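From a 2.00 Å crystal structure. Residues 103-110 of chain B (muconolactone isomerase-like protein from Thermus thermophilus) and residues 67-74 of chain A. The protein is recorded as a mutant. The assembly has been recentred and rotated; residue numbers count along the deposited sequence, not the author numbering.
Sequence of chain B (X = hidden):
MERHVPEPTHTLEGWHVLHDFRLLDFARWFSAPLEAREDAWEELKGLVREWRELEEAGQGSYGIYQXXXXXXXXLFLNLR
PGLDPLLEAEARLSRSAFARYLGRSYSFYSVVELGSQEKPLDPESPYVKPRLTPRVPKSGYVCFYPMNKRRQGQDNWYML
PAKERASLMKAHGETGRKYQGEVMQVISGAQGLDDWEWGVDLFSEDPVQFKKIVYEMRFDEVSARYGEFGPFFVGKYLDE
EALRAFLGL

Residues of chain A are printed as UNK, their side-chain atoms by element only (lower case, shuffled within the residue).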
ATOM      1  N   GLY B 103      -5.214 -15.479  12.025  1.00 11.08           N
ATOM      2  CA  GLY B 103      -5.634 -14.315  11.270  1.00 10.82           C
ATOM      3  C   GLY B 103      -5.196 -14.576   9.838  1.00 10.11           C
ATOM      4  O   GLY B 103      -4.073 -15.033   9.619  1.00 10.12           O
ATOM      5  N   ARG B 104      -6.076 -14.352   8.863  1.00 10.66           N
ATOM      6  CA  ARG B 104      -5.710 -14.575   7.462  1.00 10.59           C
ATOM      7  C   ARG B 104      -4.795 -13.443   7.010  1.00 10.36           C
ATOM      8  O   ARG B 104      -5.141 -12.273   7.142  1.00 11.35           O
ATOM      9  CB  ARG B 104      -6.948 -14.628   6.565  1.00 13.15           C
ATOM     10  CG  ARG B 104      -7.927 -15.739   6.896  1.00 13.40           C
ATOM     11  CD  ARG B 104      -8.920 -15.957   5.746  1.00 16.26           C
ATOM     12  NE  ARG B 104      -8.315 -16.677   4.622  1.00 17.93           N
ATOM     13  CZ  ARG B 104      -9.001 -17.304   3.668  1.00 18.00           C
ATOM     14  NH1 ARG B 104     -10.328 -17.304   3.679  1.00 16.71           N
ATOM     15  NH2 ARG B 104      -8.357 -17.980   2.724  1.00 18.55           N
ATOM     16  N   SER B 105      -3.614 -13.793   6.514  1.00  9.05           N
ATOM     17  CA  SER B 105      -2.656 -12.787   6.074  1.00  9.13           C
ATOM     18  C   SER B 105      -2.547 -12.679   4.555  1.00  9.89           C
ATOM     19  O   SER B 105      -2.314 -11.596   4.019  1.00 10.45           O
ATOM     20  CB  SER B 105      -1.284 -13.063   6.695  1.00  8.50           C
ATOM     21  OG  SER B 105      -0.788 -14.329   6.306  1.00  6.05           O
ATOM     22  N   TYR B 106      -2.706 -13.803   3.862  1.00  7.17           N
ATOM     23  CA  TYR B 106      -2.631 -13.808   2.407  1.00  6.95           C
ATOM     24  C   TYR B 106      -3.295 -15.071   1.876  1.00  5.56           C
ATOM     25  O   TYR B 106      -3.518 -16.025   2.622  1.00  7.76           O
ATOM     26  CB  TYR B 106      -1.166 -13.758   1.958  1.00  8.26           C
ATOM     27  CG  TYR B 106      -0.973 -13.444   0.488  1.00  9.91           C
ATOM     28  CD1 TYR B 106      -1.284 -12.183  -0.019  1.00 12.85           C
ATOM     29  CD2 TYR B 106      -0.462 -14.402  -0.390  1.00 11.12           C
ATOM     30  CE1 TYR B 106      -1.090 -11.878  -1.367  1.00 13.58           C
ATOM     31  CE2 TYR B 106      -0.259 -14.107  -1.742  1.00 10.24           C
ATOM     32  CZ  TYR B 106      -0.577 -12.844  -2.219  1.00 14.46           C
ATOM     33  OH  TYR B 106      -0.384 -12.542  -3.545  1.00 12.80           O
ATOM     34  N   SER B 107      -3.629 -15.065   0.592  1.00  6.34           N
ATOM     35  CA  SER B 107      -4.258 -16.223  -0.035  1.00  5.70           C
ATOM     36  C   SER B 107      -4.133 -16.125  -1.545  1.00  6.18           C
ATOM     37  O   SER B 107      -3.872 -15.050  -2.099  1.00  5.56           O
ATOM     38  CB  SER B 107      -5.744 -16.301   0.334  1.00  4.12           C
ATOM     39  OG  SER B 107      -6.491 -15.326  -0.386  1.00  7.03           O
ATOM     40  N   PHE B 108      -4.352 -17.248  -2.217  1.00  4.37           N
ATOM     41  CA  PHE B 108      -4.282 -17.264  -3.665  1.00  5.32           C
ATOM     42  C   PHE B 108      -5.121 -18.399  -4.214  1.00  4.07           C
ATOM     43  O   PHE B 108      -4.999 -19.544  -3.774  1.00  4.84           O
ATOM     44  CB  PHE B 108      -2.835 -17.418  -4.145  1.00  5.45           C
ATOM     45  CG  PHE B 108      -2.604 -16.915  -5.547  1.00  5.79           C
ATOM     46  CD1 PHE B 108      -2.605 -15.546  -5.814  1.00  5.37           C
ATOM     47  CD2 PHE B 108      -2.369 -17.800  -6.593  1.00  5.91           C
ATOM     48  CE1 PHE B 108      -2.371 -15.067  -7.096  1.00  4.76           C
ATOM     49  CE2 PHE B 108      -2.134 -17.336  -7.881  1.00  5.78           C
ATOM     50  CZ  PHE B 108      -2.134 -15.967  -8.138  1.00  6.25           C
ATOM     51  N   TYR B 109      -6.000 -18.056  -5.145  1.00  3.91           N
ATOM     52  CA  TYR B 109      -6.858 -19.034  -5.805  1.00  4.94           C
ATOM     53  C   TYR B 109      -6.383 -19.174  -7.244  1.00  3.96           C
ATOM     54  O   TYR B 109      -6.365 -18.198  -7.998  1.00  5.30           O
ATOM     55  CB  TYR B 109      -8.323 -18.585  -5.786  1.00  4.39           C
ATOM     56  CG  TYR B 109      -9.223 -19.454  -6.647  1.00  7.17           C
ATOM     57  CD1 TYR B 109     -10.100 -18.883  -7.568  1.00  6.03           C
ATOM     58  CD2 TYR B 109      -9.160 -20.848  -6.574  1.00  6.10           C
ATOM     59  CE1 TYR B 109     -10.895 -19.682  -8.401  1.00  6.22           C
ATOM     60  CE2 TYR B 109      -9.945 -21.652  -7.405  1.00  6.88           C
ATOM     61  CZ  TYR B 109     -10.808 -21.062  -8.315  1.00  5.70           C
ATOM     62  OH  TYR B 109     -11.577 -21.850  -9.149  1.00  5.62           O
ATOM     63  N   SER B 110      -6.059 -20.399  -7.640  1.00  5.04           N
ATOM     64  CA  SER B 110      -5.573 -20.655  -8.990  1.00  4.74           C
ATOM     65  C   SER B 110      -5.914 -22.067  -9.439  1.00  6.45           C
ATOM     66  O   SER B 110      -6.490 -22.852  -8.682  1.00  5.39           O
ATOM     67  CB  SER B 110      -4.054 -20.442  -9.044  1.00  4.51           C
ATOM     68  OG  SER B 110      -3.395 -21.303  -8.123  1.00  7.13           O
TER
ATOM     69  N   UNK A  67     -17.346 -15.772  -1.418  1.00  7.62           N
ATOM     70  CA  UNK A  67     -16.107 -15.435  -2.113  1.00  6.47           C
ATOM     71  C   UNK A  67     -14.887 -16.183  -1.575  1.00  7.22           C
ATOM     72  O   UNK A  67     -14.638 -16.197  -0.376  1.00  7.36           O
ATOM     73  c   UNK A  67     -17.085 -13.144  -2.528  1.00  7.38           C
ATOM     74  c   UNK A  67     -14.635 -13.509  -2.880  1.00  4.55           C
ATOM     75  c   UNK A  67     -15.856 -13.901  -2.044  1.00  6.17           C
ATOM     76  N   UNK A  68     -14.115 -16.783  -2.477  1.00  7.39           N
ATOM     77  CA  UNK A  68     -12.917 -17.525  -2.084  1.00  7.48           C
ATOM     78  C   UNK A  68     -11.763 -16.588  -1.717  1.00  7.50           C
ATOM     79  O   UNK A  68     -11.648 -15.489  -2.266  1.00  7.49           O
ATOM     80  c   UNK A  68     -11.997 -17.668  -4.458  1.00  7.04           C
ATOM     81  c   UNK A  68     -11.324 -19.387  -2.749  1.00  8.50           C
ATOM     82  c   UNK A  68     -12.444 -18.475  -3.232  1.00  9.17           C
ATOM     83  N   UNK A  69     -10.942 -17.007  -0.755  1.00  6.58           N
ATOM     84  CA  UNK A  69      -9.777 -16.221  -0.379  1.00  8.43           C
ATOM     85  C   UNK A  69      -9.911 -15.221   0.750  1.00  8.55           C
ATOM     86  O   UNK A  69     -10.986 -15.042   1.315  1.00  9.33           O
ATOM     87  N   UNK A  70      -8.809 -14.533   1.044  1.00  7.53           N
ATOM     88  CA  UNK A  70      -8.770 -13.554   2.128  1.00  7.40           C
ATOM     89  C   UNK A  70      -9.312 -12.173   1.779  1.00  6.86           C
ATOM     90  O   UNK A  70      -9.520 -11.348   2.674  1.00  8.06           O
ATOM     91  c   UNK A  70      -5.368 -11.978  -0.058  1.00  8.82           C
ATOM     92  c   UNK A  70      -7.338 -13.397   2.646  1.00  6.49           C
ATOM     93  c   UNK A  70      -6.463 -12.554   1.766  1.00  8.34           C
ATOM     94  n   UNK A  70      -6.128 -12.917   0.480  1.00  6.63           N
ATOM     95  c   UNK A  70      -5.873 -11.354   1.985  1.00  9.32           C
ATOM     96  n   UNK A  70      -5.198 -11.019   0.835  1.00  9.27           N
ATOM     97  N   UNK A  71      -9.542 -11.920   0.496  1.00  5.91           N
ATOM     98  CA  UNK A  71     -10.010 -10.610   0.065  1.00  6.94           C
ATOM     99  C   UNK A  71     -11.441 -10.273   0.466  1.00  6.34           C
ATOM    100  O   UNK A  71     -11.776  -9.105   0.630  1.00  5.73           O
ATOM    101  c   UNK A  71      -9.061 -10.678  -4.333  1.00  9.66           C
ATOM    102  c   UNK A  71      -8.135 -10.039  -3.304  1.00  9.24           C
ATOM    103  n   UNK A  71      -8.697 -12.081  -4.666  1.00 10.37           N
ATOM    104  c   UNK A  71      -9.807 -10.428  -1.443  1.00  8.38           C
ATOM    105  c   UNK A  71      -8.350 -10.589  -1.897  1.00  9.21           C
ATOM    106  N   UNK A  72     -12.266 -11.301   0.641  1.00  5.53           N
ATOM    107  CA  UNK A  72     -13.667 -11.137   1.040  1.00  5.46           C
ATOM    108  C   UNK A  72     -14.272 -12.519   1.230  1.00  4.88           C
ATOM    109  O   UNK A  72     -13.776 -13.482   0.665  1.00  5.84           O
ATOM    110  c   UNK A  72     -14.446 -10.381  -0.033  1.00  4.27           C
ATOM    111  N   UNK A  73     -15.355 -12.601   2.000  1.00  5.05           N
ATOM    112  CA  UNK A  73     -16.049 -13.868   2.246  1.00  5.51           C
ATOM    113  C   UNK A  73     -17.446 -13.835   1.634  1.00  6.57           C
ATOM    114  O   UNK A  73     -17.940 -14.841   1.142  1.00  4.54           O
ATOM    115  c   UNK A  73     -14.823 -14.374   4.394  1.00  6.85           C
ATOM    116  c   UNK A  73     -16.163 -14.138   3.747  1.00  5.54           C
ATOM    117  o   UNK A  73     -14.657 -14.013   5.579  1.00  4.87           O
ATOM    118  o   UNK A  73     -13.935 -14.935   3.722  1.00  3.83           O
ATOM    119  N   UNK A  74     -18.086 -12.671   1.687  1.00  7.51           N
ATOM    120  CA  UNK A  74     -19.418 -12.511   1.125  1.00  6.65           C
ATOM    121  C   UNK A  74     -19.496 -11.259   0.264  1.00  8.38           C
ATOM    122  O   UNK A  74     -18.952 -10.210   0.615  1.00  8.81           O
ATOM    123  c   UNK A  74     -21.563 -14.697   2.195  1.00  9.23           C
ATOM    124  c   UNK A  74     -21.622 -13.319   4.292  1.00  9.91           C
ATOM    125  c   UNK A  74     -20.473 -12.434   2.240  1.00  8.65           C
ATOM    126  c   UNK A  74     -20.801 -13.695   3.054  1.00  8.17           C
TER

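Position 67 carries three side-chain carbons, one bonded to CA and bearing the other two. Branching at the first carbon with no heteroatom gives valine. V67(A) makes no contact with the strand 103-110; V67(A) N donates a backbone hydrogen bond to O of position 73 (2.8 Å).

Position 68 has the same three carbons and the same fork, and one branch lies against the ring of Y109(B). It is again valine: V68(A) CG1 sits 3.8 Å from Y109(B) CD1, an apolar contact.

Position 69 has no side-chain atoms, so it is glycine. The backbone agrees: at phi/psi of 92/-180° a CB would be jammed against the preceding carbonyl O, and an ideal CB on G69(A) would also lie a tight 3.1 Å from S107(B) OG.

Position 70 shows one carbon leading to a five-membered ring of three carbons and two nitrogens, an imidazole; a ring nitrogen closes on the S107(B) hydroxyl. This is histidine. H70(A) ND1 lies 2.6 Å from S107(B) OG in a hydrogen bond whose donor may be either atom, with OG near the ring plane.

Position 71 has four carbons in a row ending in nitrogen, hence lysine. The side chain of K71(A) makes no contact with the strand, and its NZ is hydrogen-bonded elsewhere in the structure.

Position 72 has a single side-chain carbon, alanine; the CA-to-CB bond of A72(A) points away from the strand 103-110.

Position 73 has two carbons, the second carrying two oxygens: a carboxylate bonded directly to CB, so aspartate. D73(A) OD2 is 4.3 Å from R104(B) NH1, opposite charges close together but beyond a salt bridge.

Position 74 has four carbons forked at the second, which is leucine; the side chain of L74(A) is out of reach of the strand.

The contact centres on S107(B), with S107(B) CA 5.5 Å from G69(A) CA. S107(B) OG accepts a nearly linear hydrogen bond from H70(A) N (2.8 Å, 169°) while also pairing with ND1, so one hydroxyl holds both backbone and ring of the histidine. The imidazole face covers the strand backbone: Y106(B) CA stands 3.9 Å from the H70(A) ring centroid, 1° off the normal, a CH-pi contact. R104(B) packs beside this, with H70(A) N and G69(A) O over one face of its guanidinium; G69(A) O is 3.3 Å from R104(B) NH1, but the angle is too poor for a hydrogen bond.

Chain A, residues 67-74: VVGHKADL
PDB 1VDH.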